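Local coordinates for protein homocysteine S-methyltransferase (Escherichia coli, PDB 5DMM) that catalyses methyl transfer from S-methylmethionine or, less efficiently, S-adenosylmethionine to homocysteine, forming methionine with the help of zinc, at residues Q276-L281 / A304-R309; Q14-L19 / R290-C295; D36-A41 / A76-R81; A69-T74 / V122-A127. All coordinates share one frame; numbering follows the deposited sequence.

Contact 1. Residues Q276-L281 / A304-R309; sequences QLADYL and AALKAR
Arg309, on the helix 300-309, reaches over the 3-10 turn of 278-280, and each part of its side chain meets something different there. CG lies anti to the carbonyl carbon (chi1 -76°), and from CG to NE the chain runs extended. CB starts beside Leu281, with its CD2 methyl at 4.0 Å. CD settles onto Ala278, 3.1 Å from Ala278 O and close to Ala278 CB as well, so the aliphatic part of the arginine is the tightly packed one. Beyond it, NE passes 3.3 Å from Asp279 OD1, NH1 lies near Ala278 CB, obliquely placed, and NH2 ends in a salt bridge with Asp279 OD1 at 3.1 Å. The carboxylate and guanidinium planes stand 62° apart and one carboxylate oxygen faces the arginine, so the pairing lacks the coplanar, two-pronged form. Deeper in, the apolar layer takes over. Leu306 crosses Leu277 obliquely, its CD1 meeting Leu277 CD2 at 3.6 Å, while its CD2 rests 3.7 Å from Ala278 CA. Ala278 CB also touches Ala305 CB at 3.5 Å, a close approach possible because both side chains are single methyls. Leu281 and Leu306 both continue inward to Ile292 on strand 289-292. The 3-10 turn is therefore docked on the C-terminal helix by van der Waals packing, buried at Leu277, Ala278, Leu281 and Leu306, and by one obliquely set ion pair at the exposed margin. That charge pair is likely to be screened by solvent.

Contact 2. Residues Q14-L19 / R290-C295; sequences QDILLL and RLIGGC. With ZN (zinc ion), chain B.
Three backbone hydrogen bonds tie 14-19 to 290-295 in parallel register. Leu17 N gives to Arg290 O at 2.7 Å, Ile292 N to Leu17 O at 3.0 Å almost along the C=O axis, and Leu19 N to Ile292 O at 2.6 Å from above the carbonyl plane. The Arg290 side chain, bent at chi3 (71°), turns to grip the loop that leads into strand 17-18. Its NE donates nearly straight (174°) to an in-plane lone pair of Asp15 O at 2.8 Å, and its NH2 makes a more bent bond to Gln14 O at 2.9 Å, with Leu11 O a further partner. Beyond the backbone, Leu17 and Leu291 share one face of the sheet, Leu18 and Ile292 the other, where Leu306 of helix 300-309 covers both. A CB on Gly293 would fall 2.6 Å from Leu19 CB, so the glycine lets the chains stay close. Two residues on, Cys295 SG binds zinc at 2.0 Å, sharing it with Cys229. Strand 17-18 is the first and 289-292 the last, and Leu18 is also hydrogen-bonded through its backbone to Gln64, next to strand 65-67: this is the closure of a TIM barrel, with metal bound beyond the C-terminal end of its last strand.

Contact 3. Residues D36-A41 / A76-R81; sequences DSLWSA and AGFAAR
The Phe78 ring forms the dense half of this contact. Ala41 CB sits over one face, 3.8 Å from the ring centroid and 17° off the normal, a CH-pi contact. At the edge, Ser40 OG lies near the ring plane, 3.3 Å from Phe78 CZ, and Leu38 CD2 approaches Phe78 CD1 at 4.3 Å. Leu38 spans both halves. Its CD1 touches Gly77 O at 3.3 Å and also lies 3.8 Å above the guanidinium plane of Arg81, over its centre, so that one methyl rests on the flat face of the charged group. On the outer side the packing gives way to charge. Arg81, bent at chi2, meets Asp36 tip to tip: Arg81 NH2 is 2.9 Å from Asp36 OD1 in a salt bridge and 3.1 Å from Asp36 OD2. One nitrogen thus faces both oxygens, with the planes 76° apart, unlike a coplanar pairing through two nitrogens. Asp36 OD1 also accepts from Leu38 N at 2.6 Å in an Asx turn, with CG in the crowded position between N and the carbonyl carbon (chi1 67°). An alanine in place of Asp36 would lose both the salt bridge and the Asx turn, and would probably loosen the placement of Leu38 as well as that of the exposed arginine. The contact thus joins the turn that leads into helix 39-46 to the end of the short helix 75-78, whose N-cap residue Thr74 accepts from Gly77 N through OG1. Phe78 reaches on to Ala73 in the preceding loop and to Ser88 and Leu91 of helix 85-109.

Contact 4. Residues A69-T74 / V122-A127; sequences ASYQAT and VGPYGA. With HCS (2-amino-4-mercapto-butyric acid), chain F.
Part of the homocysteine pocket of this TIM barrel is built here, where the loop after strand 65-67 meets the one after strand 117-122. Tyr71 carries the contact. With CG anti to the backbone N (chi1 179°), its ring stands between substrate and protein. HCS CG lies 3.8 Å above the plane of the Tyr71 ring, over its centre, and HCS N comes within 3.1 Å of Tyr71 CB. From the other side of the ring plane three groups approach obliquely: Gly123 CA, Pro124 CD at 3.5 Å from Tyr71 CE1, and Ala127 CB at 3.7 Å from Tyr71 CE2. Tyr71 OH passes Pro124 CD and is hydrogen-bonded to Glu134, which anchors the far end of the ring. The backbones also come close. Gly123 CA makes a CA-H...O contact with Tyr71 O, and a CB there would fall 2.3 Å from that oxygen, so any side chain here would clash at this backbone spacing. A water donates to Tyr71 O at 2.9 Å and to Pro124 O at 3.0 Å, bridging the loops. Alongside, Gln72 NE2 gives a long hydrogen bond (3.3 Å) to Ala127 O, straight at the hydrogen (170°) but coming from 40° above the carbonyl plane. An alanine in place of Tyr71 would remove the ring from both the substrate chain and the Pro124–Ala127 surface, and would probably leave the homocysteine less firmly held and the two loops less well joined. Active sites assembled from loops at the C-terminal ends of parallel strands are the hallmark of TIM barrels.

Along the chain the segments come in the order 14-19, 36-41, 69-74, 76-81, 122-127, 276-281, 290-295 and 304-309. Contacts 1 and 2 alternate in that order and touch, their centres 10 Å apart, as where Leu277 CD1 meets Gly293 O. They bind the C-terminal helix to the strands that close the barrel. Contacts 3 and 4 likewise alternate and touch, also 10 Å apart, as where Ser40 CB meets Ala69 O, on the opposite side of the chain's centre. Contacts 2 and 4 lie about 21 Å apart between centres, yet each supplies a residue of the homocysteine pocket, Cys295 and Tyr71, so loops from both sides of the barrel meet at one pocket.

Contact 1. Residues Q276-L281 / A304-R309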
loop_
_atom_site.group_PDB
_atom_site.type_symbol
_atom_site.label_atom_id
_atom_site.label_comp_id
_atom_site.label_asym_id
_atom_site.label_seq_id
_atom_site.Cartn_x
_atom_site.Cartn_y
_atom_site.Cartn_z
ATOM N N GLN A 276 17.420 -13.169 -1.765
ATOM C CA GLN A 276 17.354 -11.816 -1.223
ATOM C C GLN A 276 16.478 -10.908 -2.083
ATOM O O GLN A 276 16.574 -10.915 -3.310
ATOM C CB GLN A 276 18.757 -11.223 -1.105
ATOM C CG GLN A 276 18.783 -9.745 -0.759
ATOM C CD GLN A 276 19.326 -9.484 0.631
ATOM O OE1 GLN A 276 20.184 -10.219 1.123
ATOM N NE2 GLN A 276 18.820 -8.437 1.279
ATOM N N LEU A 277 15.642 -10.111 -1.426
ATOM C CA LEU A 277 14.692 -9.250 -2.119
ATOM C C LEU A 277 15.390 -8.313 -3.114
ATOM O O LEU A 277 15.018 -8.249 -4.291
ATOM C CB LEU A 277 13.865 -8.457 -1.089
ATOM C CG LEU A 277 12.673 -7.649 -1.607
ATOM C CD1 LEU A 277 11.663 -7.382 -0.497
ATOM C CD2 LEU A 277 13.103 -6.324 -2.223
ATOM N N ALA A 278 16.424 -7.612 -2.659
ATOM C CA ALA A 278 17.101 -6.635 -3.505
ATOM C C ALA A 278 17.807 -7.252 -4.725
ATOM O O ALA A 278 18.075 -6.549 -5.696
ATOM C CB ALA A 278 18.092 -5.837 -2.686
ATOM N N ASP A 279 18.098 -8.551 -4.684
ATOM C CA ASP A 279 18.747 -9.216 -5.826
ATOM C C ASP A 279 17.867 -9.235 -7.072
ATOM O O ASP A 279 18.364 -9.419 -8.187
ATOM C CB ASP A 279 19.139 -10.652 -5.471
ATOM C CG ASP A 279 20.292 -10.717 -4.489
ATOM O OD1 ASP A 279 21.026 -9.714 -4.364
ATOM O OD2 ASP A 279 20.462 -11.770 -3.845
ATOM N N TYR A 280 16.562 -9.056 -6.876
ATOM C CA TYR A 280 15.592 -9.099 -7.968
ATOM C C TYR A 280 15.423 -7.785 -8.719
ATOM O O TYR A 280 14.740 -7.739 -9.743
ATOM C CB TYR A 280 14.228 -9.523 -7.428
ATOM C CG TYR A 280 14.123 -10.984 -7.091
ATOM C CD1 TYR A 280 13.524 -11.871 -7.975
ATOM C CD2 TYR A 280 14.621 -11.484 -5.887
ATOM C CE1 TYR A 280 13.423 -13.206 -7.676
ATOM C CE2 TYR A 280 14.526 -12.817 -5.580
ATOM C CZ TYR A 280 13.925 -13.677 -6.479
ATOM O OH TYR A 280 13.826 -15.016 -6.187
ATOM N N LEU A 281 16.020 -6.715 -8.210
ATOM C CA LEU A 281 15.788 -5.389 -8.763
ATOM C C LEU A 281 16.025 -5.305 -10.292
ATOM O O LEU A 281 15.200 -4.730 -11.007
ATOM C CB LEU A 281 16.640 -4.366 -8.011
ATOM C CG LEU A 281 16.670 -2.905 -8.467
ATOM C CD1 LEU A 281 15.294 -2.392 -8.806
ATOM C CD2 LEU A 281 17.284 -2.047 -7.372
ATOM N N ALA A 304 17.272 -0.572 2.400
ATOM C CA ALA A 304 18.673 -0.162 2.300
ATOM C C ALA A 304 19.396 -0.953 1.209
ATOM O O ALA A 304 20.158 -0.395 0.411
ATOM C CB ALA A 304 19.366 -0.342 3.647
ATOM N N ALA A 305 19.138 -2.252 1.148
ATOM C CA ALA A 305 19.728 -3.075 0.094
ATOM C C ALA A 305 19.250 -2.653 -1.302
ATOM O O ALA A 305 20.031 -2.638 -2.250
ATOM C CB ALA A 305 19.417 -4.548 0.330
ATOM N N LEU A 306 17.975 -2.304 -1.429
ATOM C CA LEU A 306 17.438 -1.885 -2.728
ATOM C C LEU A 306 18.075 -0.583 -3.159
ATOM O O LEU A 306 18.410 -0.392 -4.336
ATOM C CB LEU A 306 15.911 -1.730 -2.670
ATOM C CG LEU A 306 15.087 -3.023 -2.681
ATOM C CD1 LEU A 306 13.668 -2.752 -2.247
ATOM C CD2 LEU A 306 15.090 -3.630 -4.075
ATOM N N LYS A 307 18.255 0.305 -2.192
ATOM C CA LYS A 307 18.827 1.623 -2.426
ATOM C C LYS A 307 20.253 1.492 -2.967
ATOM O O LYS A 307 20.634 2.173 -3.923
ATOM C CB LYS A 307 18.795 2.434 -1.128
ATOM C CG LYS A 307 19.404 3.828 -1.197
ATOM C CD LYS A 307 18.603 4.728 -2.116
ATOM C CE LYS A 307 19.140 6.148 -2.118
ATOM N NZ LYS A 307 18.360 7.013 -3.055
ATOM N N ALA A 308 21.017 0.584 -2.367
ATOM C CA ALA A 308 22.399 0.352 -2.764
ATOM C C ALA A 308 22.487 -0.237 -4.168
ATOM O O ALA A 308 23.417 0.069 -4.908
ATOM C CB ALA A 308 23.090 -0.558 -1.766
ATOM N N ARG A 309 21.515 -1.068 -4.534
ATOM C CA ARG A 309 21.525 -1.717 -5.848
ATOM C C ARG A 309 20.930 -0.845 -6.944
ATOM O O ARG A 309 21.008 -1.181 -8.120
ATOM C CB ARG A 309 20.788 -3.058 -5.784
ATOM C CG ARG A 309 21.618 -4.143 -5.102
ATOM C CD ARG A 309 20.808 -5.395 -4.808
ATOM N NE ARG A 309 21.636 -6.506 -4.335
ATOM C CZ ARG A 309 22.060 -6.652 -3.083
ATOM N NH1 ARG A 309 21.750 -5.747 -2.160
ATOM N NH2 ARG A 309 22.808 -7.701 -2.754
#

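Contact 2. Residues Q14-L19 / R290-C295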
loop_
_atom_site.group_PDB
_atom_site.type_symbol
_atom_site.label_atom_id
_atom_site.label_comp_id
_atom_site.label_asym_id
_atom_site.label_seq_id
_atom_site.Cartn_x
_atom_site.Cartn_y
_atom_site.Cartn_z
ATOM N N GLN A 14 14.098 9.693 -12.344
ATOM C CA GLN A 14 14.770 8.444 -12.014
ATOM C C GLN A 14 13.893 7.282 -12.444
ATOM O O GLN A 14 12.680 7.424 -12.498
ATOM C CB GLN A 14 15.056 8.381 -10.515
ATOM C CG GLN A 14 13.805 8.607 -9.694
ATOM C CD GLN A 14 14.074 9.226 -8.335
ATOM O OE1 GLN A 14 14.294 8.518 -7.355
ATOM N NE2 GLN A 14 14.044 10.553 -8.269
ATOM N N ASP A 15 14.501 6.139 -12.749
ATOM C CA ASP A 15 13.740 4.970 -13.170
ATOM C C ASP A 15 12.928 4.355 -12.027
ATOM O O ASP A 15 11.778 3.974 -12.216
ATOM C CB ASP A 15 14.663 3.897 -13.736
ATOM C CG ASP A 15 15.468 4.372 -14.944
ATOM O OD1 ASP A 15 15.050 5.326 -15.646
ATOM O OD2 ASP A 15 16.531 3.766 -15.189
ATOM N N ILE A 16 13.551 4.242 -10.857
ATOM C CA ILE A 16 12.968 3.532 -9.718
ATOM C C ILE A 16 12.581 4.483 -8.590
ATOM O O ILE A 16 13.357 5.369 -8.238
ATOM C CB ILE A 16 13.957 2.468 -9.142
ATOM C CG1 ILE A 16 14.314 1.422 -10.202
ATOM C CG2 ILE A 16 13.377 1.793 -7.894
ATOM C CD1 ILE A 16 13.119 0.825 -10.887
ATOM N N LEU A 17 11.376 4.285 -8.052
ATOM C CA LEU A 17 10.889 4.943 -6.841
ATOM C C LEU A 17 10.829 3.902 -5.728
ATOM O O LEU A 17 10.131 2.898 -5.873
ATOM C CB LEU A 17 9.496 5.538 -7.098
ATOM C CG LEU A 17 8.848 6.619 -6.248
ATOM C CD1 LEU A 17 7.716 7.237 -7.062
ATOM C CD2 LEU A 17 8.332 6.059 -4.929
ATOM N N LEU A 18 11.527 4.116 -4.613
ATOM C CA LEU A 18 11.518 3.098 -3.567
ATOM C C LEU A 18 10.350 3.300 -2.606
ATOM O O LEU A 18 10.070 4.417 -2.176
ATOM C CB LEU A 18 12.841 3.078 -2.778
ATOM C CG LEU A 18 14.076 2.559 -3.528
ATOM C CD1 LEU A 18 15.265 2.541 -2.584
ATOM C CD2 LEU A 18 13.836 1.162 -4.113
ATOM N N LEU A 19 9.663 2.211 -2.292
ATOM C CA LEU A 19 8.620 2.233 -1.273
ATOM C C LEU A 19 9.240 1.904 0.074
ATOM O O LEU A 19 10.467 1.840 0.202
ATOM C CB LEU A 19 7.505 1.245 -1.621
ATOM C CG LEU A 19 6.911 1.444 -3.019
ATOM C CD1 LEU A 19 5.788 0.444 -3.294
ATOM C CD2 LEU A 19 6.418 2.868 -3.180
ATOM N N ARG A 290 8.484 0.172 -11.457
ATOM C CA ARG A 290 9.110 1.451 -11.122
ATOM C C ARG A 290 8.814 1.906 -9.687
ATOM O O ARG A 290 9.321 2.931 -9.241
ATOM C CB ARG A 290 8.682 2.528 -12.110
ATOM C CG ARG A 290 9.097 2.206 -13.539
ATOM C CD ARG A 290 8.874 3.380 -14.481
ATOM N NE ARG A 290 9.823 4.457 -14.214
ATOM C CZ ARG A 290 9.776 5.658 -14.780
ATOM N NH1 ARG A 290 8.822 5.950 -15.661
ATOM N NH2 ARG A 290 10.685 6.570 -14.456
ATOM N N LEU A 291 7.987 1.144 -8.984
ATOM C CA LEU A 291 7.733 1.398 -7.559
ATOM C C LEU A 291 8.037 0.102 -6.844
ATOM O O LEU A 291 7.331 -0.887 -7.038
ATOM C CB LEU A 291 6.284 1.839 -7.298
ATOM C CG LEU A 291 5.856 3.273 -7.632
ATOM C CD1 LEU A 291 5.810 3.497 -9.126
ATOM C CD2 LEU A 291 4.499 3.629 -7.022
ATOM N N ILE A 292 9.094 0.099 -6.028
ATOM C CA ILE A 292 9.614 -1.130 -5.460
ATOM C C ILE A 292 9.824 -0.995 -3.940
ATOM O O ILE A 292 10.430 -0.037 -3.467
ATOM C CB ILE A 292 10.937 -1.523 -6.139
ATOM C CG1 ILE A 292 10.714 -1.628 -7.653
ATOM C CG2 ILE A 292 11.488 -2.833 -5.567
ATOM C CD1 ILE A 292 11.884 -2.149 -8.413
ATOM N N GLY A 293 9.300 -1.951 -3.189
ATOM C CA GLY A 293 9.518 -1.971 -1.751
ATOM C C GLY A 293 9.355 -3.362 -1.190
ATOM O O GLY A 293 9.581 -4.343 -1.889
ATOM N N GLY A 294 8.944 -3.445 0.074
ATOM C CA GLY A 294 8.778 -4.732 0.729
ATOM C C GLY A 294 7.452 -4.854 1.448
ATOM O O GLY A 294 6.853 -3.859 1.860
ATOM N N CYS A 295 6.994 -6.089 1.610
ATOM C CA CYS A 295 5.770 -6.352 2.354
ATOM C C CYS A 295 6.115 -7.139 3.632
ATOM O O CYS A 295 7.020 -6.750 4.375
ATOM C CB CYS A 295 4.760 -7.099 1.470
ATOM S SG CYS A 295 2.998 -6.720 1.790
HETATM ZN ZN ZN B . 1.978 -8.164 2.727
#

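Contact 3. Residues D36-A41 / A76-R81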
loop_
_atom_site.group_PDB
_atom_site.type_symbol
_atom_site.label_atom_id
_atom_site.label_comp_id
_atom_site.label_asym_id
_atom_site.label_seq_id
_atom_site.Cartn_x
_atom_site.Cartn_y
_atom_site.Cartn_z
ATOM N N ASP A 36 -3.422 -8.763 17.814
ATOM C CA ASP A 36 -4.488 -9.058 16.869
ATOM C C ASP A 36 -4.420 -8.118 15.677
ATOM O O ASP A 36 -3.601 -7.204 15.652
ATOM C CB ASP A 36 -5.848 -8.943 17.550
ATOM C CG ASP A 36 -6.169 -7.525 17.952
ATOM O OD1 ASP A 36 -6.734 -6.796 17.116
ATOM O OD2 ASP A 36 -5.846 -7.131 19.096
ATOM N N SER A 37 -5.303 -8.326 14.705
ATOM C CA SER A 37 -5.252 -7.559 13.467
ATOM C C SER A 37 -5.702 -6.113 13.632
ATOM O O SER A 37 -5.581 -5.325 12.700
ATOM C CB SER A 37 -6.106 -8.232 12.392
ATOM O OG SER A 37 -7.487 -8.047 12.651
ATOM N N LEU A 38 -6.237 -5.752 14.798
ATOM C CA LEU A 38 -6.638 -4.366 14.995
ATOM C C LEU A 38 -5.593 -3.628 15.814
ATOM O O LEU A 38 -5.906 -2.630 16.467
ATOM C CB LEU A 38 -8.009 -4.276 15.681
ATOM C CG LEU A 38 -9.175 -4.982 14.976
ATOM C CD1 LEU A 38 -10.485 -4.738 15.730
ATOM C CD2 LEU A 38 -9.282 -4.554 13.510
ATOM N N TRP A 39 -4.351 -4.105 15.769
ATOM C CA TRP A 39 -3.306 -3.537 16.611
ATOM C C TRP A 39 -3.090 -2.049 16.343
ATOM O O TRP A 39 -2.674 -1.324 17.238
ATOM C CB TRP A 39 -1.977 -4.293 16.437
ATOM C CG TRP A 39 -1.414 -4.273 15.040
ATOM C CD1 TRP A 39 -1.537 -5.255 14.099
ATOM C CD2 TRP A 39 -0.633 -3.231 14.433
ATOM N NE1 TRP A 39 -0.883 -4.891 12.945
ATOM C CE2 TRP A 39 -0.321 -3.654 13.122
ATOM C CE3 TRP A 39 -0.165 -1.987 14.869
ATOM C CZ2 TRP A 39 0.431 -2.870 12.242
ATOM C CZ3 TRP A 39 0.575 -1.209 13.993
ATOM C CH2 TRP A 39 0.865 -1.655 12.694
ATOM N N SER A 40 -3.374 -1.594 15.125
ATOM C CA SER A 40 -3.148 -0.185 14.793
ATOM C C SER A 40 -3.962 0.764 15.686
ATOM O O SER A 40 -3.500 1.853 16.007
ATOM C CB SER A 40 -3.455 0.081 13.310
ATOM O OG SER A 40 -4.765 -0.324 12.967
ATOM N N ALA A 41 -5.156 0.349 16.102
ATOM C CA ALA A 41 -5.984 1.192 16.952
ATOM C C ALA A 41 -5.302 1.434 18.300
ATOM O O ALA A 41 -5.365 2.536 18.845
ATOM C CB ALA A 41 -7.364 0.568 17.152
ATOM N N ALA A 76 -15.705 -0.102 10.094
ATOM C CA ALA A 76 -16.176 -1.486 10.237
ATOM C C ALA A 76 -15.289 -2.305 11.172
ATOM O O ALA A 76 -15.776 -2.970 12.095
ATOM C CB ALA A 76 -16.256 -2.174 8.866
ATOM N N GLY A 77 -13.984 -2.278 10.917
ATOM C CA GLY A 77 -13.041 -3.013 11.743
ATOM C C GLY A 77 -12.994 -2.504 13.179
ATOM O O GLY A 77 -13.029 -3.289 14.133
ATOM N N PHE A 78 -12.924 -1.184 13.339
ATOM C CA PHE A 78 -12.671 -0.606 14.656
ATOM C C PHE A 78 -13.926 -0.545 15.530
ATOM O O PHE A 78 -13.843 -0.163 16.705
ATOM C CB PHE A 78 -12.056 0.801 14.523
ATOM C CG PHE A 78 -10.582 0.805 14.167
ATOM C CD1 PHE A 78 -9.863 -0.377 14.059
ATOM C CD2 PHE A 78 -9.916 2.004 13.957
ATOM C CE1 PHE A 78 -8.490 -0.365 13.730
ATOM C CE2 PHE A 78 -8.562 2.028 13.646
ATOM C CZ PHE A 78 -7.846 0.840 13.532
ATOM N N ALA A 79 -15.073 -0.939 14.979
ATOM C CA ALA A 79 -16.305 -0.973 15.773
ATOM C C ALA A 79 -16.202 -2.069 16.830
ATOM O O ALA A 79 -16.853 -1.997 17.869
ATOM C CB ALA A 79 -17.513 -1.189 14.902
ATOM N N ALA A 80 -15.371 -3.076 16.579
ATOM C CA ALA A 80 -15.139 -4.115 17.587
ATOM C C ALA A 80 -14.337 -3.583 18.767
ATOM O O ALA A 80 -14.194 -4.261 19.782
ATOM C CB ALA A 80 -14.427 -5.315 16.965
ATOM N N ARG A 81 -13.805 -2.372 18.643
ATOM C CA ARG A 81 -13.074 -1.751 19.747
ATOM C C ARG A 81 -13.888 -0.631 20.387
ATOM O O ARG A 81 -13.362 0.166 21.159
ATOM C CB ARG A 81 -11.728 -1.212 19.264
ATOM C CG ARG A 81 -10.756 -2.295 18.820
ATOM C CD ARG A 81 -10.358 -3.166 19.998
ATOM N NE ARG A 81 -9.415 -4.209 19.616
ATOM C CZ ARG A 81 -9.752 -5.478 19.414
ATOM N NH1 ARG A 81 -11.011 -5.869 19.566
ATOM N NH2 ARG A 81 -8.825 -6.357 19.065
#

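Contact 4. Residues A69-T74 / V122-A127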
loop_
_atom_site.group_PDB
_atom_site.type_symbol
_atom_site.label_atom_id
_atom_site.label_comp_id
_atom_site.label_asym_id
_atom_site.label_seq_id
_atom_site.Cartn_x
_atom_site.Cartn_y
_atom_site.Cartn_z
ATOM N N ALA A 69 -0.185 3.331 8.344
ATOM C CA ALA A 69 -0.620 2.157 9.099
ATOM C C ALA A 69 -2.141 2.016 9.131
ATOM O O ALA A 69 -2.723 1.837 10.203
ATOM C CB ALA A 69 -0.072 2.229 10.524
ATOM N N SER A 70 -2.791 2.119 7.970
ATOM C CA SER A 70 -4.255 2.132 7.922
ATOM C C SER A 70 -4.842 0.915 7.208
ATOM O O SER A 70 -6.023 0.903 6.884
ATOM C CB SER A 70 -4.751 3.408 7.235
ATOM O OG SER A 70 -4.064 3.617 6.007
ATOM N N TYR A 71 -4.011 -0.087 6.944
ATOM C CA TYR A 71 -4.426 -1.274 6.188
ATOM C C TYR A 71 -5.695 -1.940 6.732
ATOM O O TYR A 71 -6.544 -2.431 5.960
ATOM C CB TYR A 71 -3.282 -2.285 6.184
ATOM C CG TYR A 71 -3.582 -3.581 5.463
ATOM C CD1 TYR A 71 -3.654 -3.622 4.078
ATOM C CD2 TYR A 71 -3.775 -4.763 6.172
ATOM C CE1 TYR A 71 -3.915 -4.801 3.413
ATOM C CE2 TYR A 71 -4.036 -5.950 5.517
ATOM C CZ TYR A 71 -4.096 -5.965 4.137
ATOM O OH TYR A 71 -4.358 -7.143 3.478
ATOM N N GLN A 72 -5.806 -1.976 8.057
ATOM C CA GLN A 72 -6.970 -2.562 8.719
ATOM C C GLN A 72 -7.708 -1.529 9.572
ATOM O O GLN A 72 -8.467 -1.875 10.477
ATOM C CB GLN A 72 -6.550 -3.786 9.544
ATOM C CG GLN A 72 -6.567 -5.058 8.676
ATOM C CD GLN A 72 -5.627 -6.152 9.141
ATOM O OE1 GLN A 72 -4.517 -5.886 9.607
ATOM N NE2 GLN A 72 -6.062 -7.398 8.994
ATOM N N ALA A 73 -7.494 -0.254 9.256
ATOM C CA ALA A 73 -8.192 0.831 9.940
ATOM C C ALA A 73 -9.422 1.307 9.151
ATOM O O ALA A 73 -9.334 2.178 8.286
ATOM C CB ALA A 73 -7.241 1.990 10.193
ATOM N N THR A 74 -10.573 0.718 9.459
ATOM C CA THR A 74 -11.855 1.175 8.926
ATOM C C THR A 74 -12.838 1.288 10.077
ATOM O O THR A 74 -12.649 0.649 11.100
ATOM C CB THR A 74 -12.450 0.207 7.886
ATOM O OG1 THR A 74 -12.564 -1.099 8.475
ATOM C CG2 THR A 74 -11.580 0.144 6.615
ATOM N N VAL A 122 -5.008 1.470 1.805
ATOM C CA VAL A 122 -6.372 0.985 1.683
ATOM C C VAL A 122 -6.357 -0.524 1.492
ATOM O O VAL A 122 -6.037 -1.026 0.404
ATOM C CB VAL A 122 -7.099 1.662 0.504
ATOM C CG1 VAL A 122 -8.426 0.959 0.187
ATOM C CG2 VAL A 122 -7.326 3.133 0.817
ATOM N N GLY A 123 -6.674 -1.254 2.555
ATOM C CA GLY A 123 -6.662 -2.706 2.484
ATOM C C GLY A 123 -8.001 -3.235 2.018
ATOM O O GLY A 123 -8.999 -2.499 2.012
ATOM N N PRO A 124 -8.045 -4.522 1.644
ATOM C CA PRO A 124 -9.273 -5.117 1.105
ATOM C C PRO A 124 -10.285 -5.444 2.191
ATOM O O PRO A 124 -9.924 -5.532 3.360
ATOM C CB PRO A 124 -8.772 -6.406 0.444
ATOM C CG PRO A 124 -7.586 -6.807 1.295
ATOM C CD PRO A 124 -6.936 -5.498 1.712
ATOM N N TYR A 125 -11.527 -5.656 1.775
ATOM C CA TYR A 125 -12.605 -6.106 2.649
ATOM C C TYR A 125 -12.217 -7.421 3.337
ATOM O O TYR A 125 -12.550 -7.655 4.496
ATOM C CB TYR A 125 -13.893 -6.257 1.831
ATOM C CG TYR A 125 -15.106 -6.631 2.645
ATOM C CD1 TYR A 125 -15.764 -5.685 3.423
ATOM C CD2 TYR A 125 -15.600 -7.932 2.633
ATOM C CE1 TYR A 125 -16.878 -6.025 4.168
ATOM C CE2 TYR A 125 -16.715 -8.278 3.375
ATOM C CZ TYR A 125 -17.348 -7.322 4.137
ATOM O OH TYR A 125 -18.458 -7.665 4.876
ATOM N N GLY A 126 -11.471 -8.258 2.625
ATOM C CA GLY A 126 -11.001 -9.515 3.175
ATOM C C GLY A 126 -10.177 -9.400 4.446
ATOM O O GLY A 126 -10.215 -10.293 5.296
ATOM N N ALA A 127 -9.427 -8.308 4.571
ATOM C CA ALA A 127 -8.595 -8.084 5.745
ATOM C C ALA A 127 -9.470 -7.777 6.959
ATOM O O ALA A 127 -9.113 -8.093 8.092
ATOM C CB ALA A 127 -7.609 -6.956 5.494
HETATM N N HCS F . -0.329 -3.317 5.864
HETATM C CA HCS F . 0.603 -3.543 4.777
HETATM C CB HCS F . 0.011 -4.552 3.801
HETATM C CG HCS F . -0.233 -5.893 4.484
HETATM S SD HCS F . -0.609 -7.148 3.234
HETATM C C HCS F . 0.860 -2.249 4.062
HETATM O OXT HCS F . 0.257 -1.225 4.448
HETATM O O HCS F . 1.667 -2.244 3.108
HETATM O O HOH W 1 -9.138 -3.508 5.374
#